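Local coordinates for catalase-3 (Neurospora crassa, PDB 3EJ6), which breaks hydrogen peroxide down to water and oxygen with a heme cofactor, probably protecting the fungal cell from peroxide damage, at residues 594-599 against 621-626. Sequence-based numbering, arbitrary orientation.
Sequences VVVAEG and QILTDG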
loop_
_atom_site.group_PDB
_atom_site.type_symbol
_atom_site.label_atom_id
_atom_site.label_comp_id
_atom_site.label_asym_id
_atom_site.label_seq_id
_atom_site.Cartn_x
_atom_site.Cartn_y
_atom_site.Cartn_z
ATOM N N VAL A 594 -41.004 -15.345 -26.741
ATOM C CA VAL A 594 -42.160 -14.614 -26.218
ATOM C C VAL A 594 -43.452 -15.301 -26.656
ATOM O O VAL A 594 -43.567 -15.749 -27.795
ATOM C CB VAL A 594 -42.164 -13.150 -26.708
ATOM C CG1 VAL A 594 -43.367 -12.399 -26.152
ATOM C CG2 VAL A 594 -40.871 -12.453 -26.309
ATOM N N VAL A 595 -44.417 -15.381 -25.745
ATOM C CA VAL A 595 -45.698 -16.032 -26.031
ATOM C C VAL A 595 -46.854 -15.317 -25.328
ATOM O O VAL A 595 -46.818 -15.100 -24.118
ATOM C CB VAL A 595 -45.679 -17.526 -25.623
ATOM C CG1 VAL A 595 -45.259 -17.689 -24.167
ATOM C CG2 VAL A 595 -47.037 -18.172 -25.875
ATOM N N VAL A 596 -47.871 -14.949 -26.104
ATOM C CA VAL A 596 -49.069 -14.307 -25.568
ATOM C C VAL A 596 -50.092 -15.368 -25.163
ATOM O O VAL A 596 -50.530 -16.167 -25.994
ATOM C CB VAL A 596 -49.708 -13.351 -26.593
ATOM C CG1 VAL A 596 -50.921 -12.651 -25.991
ATOM C CG2 VAL A 596 -48.688 -12.330 -27.076
ATOM N N ALA A 597 -50.464 -15.371 -23.886
ATOM C CA ALA A 597 -51.477 -16.293 -23.372
ATOM C C ALA A 597 -52.858 -15.915 -23.906
ATOM O O ALA A 597 -53.106 -14.755 -24.239
ATOM C CB ALA A 597 -51.478 -16.288 -21.852
ATOM N N GLU A 598 -53.747 -16.901 -23.982
ATOM C CA GLU A 598 -55.090 -16.694 -24.529
ATOM C C GLU A 598 -55.906 -15.774 -23.624
ATOM O O GLU A 598 -55.984 -15.991 -22.413
ATOM C CB GLU A 598 -55.816 -18.029 -24.714
ATOM C CG GLU A 598 -57.155 -17.913 -25.444
ATOM C CD GLU A 598 -57.749 -19.260 -25.820
ATOM O OE1 GLU A 598 -58.593 -19.297 -26.741
ATOM O OE2 GLU A 598 -57.378 -20.279 -25.200
ATOM N N GLY A 599 -56.508 -14.749 -24.225
ATOM C CA GLY A 599 -57.289 -13.752 -23.490
ATOM C C GLY A 599 -56.508 -12.486 -23.173
ATOM O O GLY A 599 -57.061 -11.540 -22.609
ATOM N N GLN A 621 -44.696 -3.556 -27.109
ATOM C CA GLN A 621 -43.259 -3.360 -27.323
ATOM C C GLN A 621 -42.452 -4.625 -27.022
ATOM O O GLN A 621 -41.484 -4.921 -27.719
ATOM C CB GLN A 621 -42.741 -2.195 -26.469
ATOM C CG GLN A 621 -41.331 -1.722 -26.827
ATOM C CD GLN A 621 -41.252 -1.083 -28.206
ATOM O OE1 GLN A 621 -42.075 -0.239 -28.561
ATOM N NE2 GLN A 621 -40.253 -1.481 -28.985
ATOM N N ILE A 622 -42.851 -5.356 -25.984
ATOM C CA ILE A 622 -42.194 -6.616 -25.613
ATOM C C ILE A 622 -42.287 -7.653 -26.735
ATOM O O ILE A 622 -41.299 -8.312 -27.064
ATOM C CB ILE A 622 -42.792 -7.207 -24.315
ATOM C CG1 ILE A 622 -42.414 -6.339 -23.113
ATOM C CG2 ILE A 622 -42.300 -8.633 -24.090
ATOM C CD1 ILE A 622 -43.047 -6.786 -21.812
ATOM N N LEU A 623 -43.477 -7.787 -27.315
ATOM C CA LEU A 623 -43.705 -8.709 -28.432
ATOM C C LEU A 623 -43.036 -8.210 -29.715
ATOM O O LEU A 623 -42.510 -9.003 -30.497
ATOM C CB LEU A 623 -45.206 -8.902 -28.669
ATOM C CG LEU A 623 -45.616 -10.006 -29.650
ATOM C CD1 LEU A 623 -45.213 -11.378 -29.129
ATOM C CD2 LEU A 623 -47.114 -9.954 -29.909
ATOM N N THR A 624 -43.070 -6.895 -29.922
ATOM C CA THR A 624 -42.440 -6.269 -31.088
ATOM C C THR A 624 -40.921 -6.417 -31.047
ATOM O O THR A 624 -40.307 -6.827 -32.032
ATOM C CB THR A 624 -42.791 -4.768 -31.182
ATOM O OG1 THR A 624 -44.211 -4.611 -31.304
ATOM C CG2 THR A 624 -42.114 -4.127 -32.387
ATOM N N ASP A 625 -40.326 -6.076 -29.906
ATOM C CA ASP A 625 -38.879 -6.224 -29.698
ATOM C C ASP A 625 -38.427 -7.670 -29.886
ATOM O O ASP A 625 -37.411 -7.929 -30.530
ATOM C CB ASP A 625 -38.479 -5.746 -28.296
ATOM C CG ASP A 625 -38.444 -4.229 -28.173
ATOM O OD1 ASP A 625 -38.514 -3.531 -29.207
ATOM O OD2 ASP A 625 -38.338 -3.735 -27.030
ATOM N N GLY A 626 -39.189 -8.600 -29.320
ATOM C CA GLY A 626 -38.906 -10.028 -29.454
ATOM C C GLY A 626 -38.890 -10.477 -30.904
ATOM O O GLY A 626 -37.984 -11.194 -31.330
#
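In the beta-alpha-beta unit formed by strand 593-596, helix 618-628 and strand 633-636, V594 packs its methyl groups on I622, L623 and G626 of the helix, and V596 packs on L623. The tightest approach is V594 CG1 to L623 CD1, 3.6 Å, where the two side chains meet at a slant. With CG1 of V594 anti to the backbone N (chi1 -180°), CG2 sits beside that N and lies against the helix backbone, 4.2 Å from I622 O and 4.4 Å from G626 CA. The axes of 594-596 and 621-626 approach to 8.9 Å, their N-to-C directions 139° apart; G626, the residue whose CA lies nearest that of V594, has no side chain and leaves room for V594 CG2 beside its CA. L623 also reaches V596, two residues on: its CD2 lies 4.0 Å from V596 CG2, the two side chains crossing nearly at right angles, so the leucine fork bridges both valines. I622 adds a looser contact, its CG2 being 4.4 Å from V594 CG1. This helix packs on one face of the six-stranded parallel sheet of the C-terminal domain, which is related to class I glutamine amidotransferases, well away from the heme. V595, whose side chain points away from the helix, packs on L557 of helix 550-563 instead, while L543 of the neighbouring strand 539-543 touches both V594 and I622.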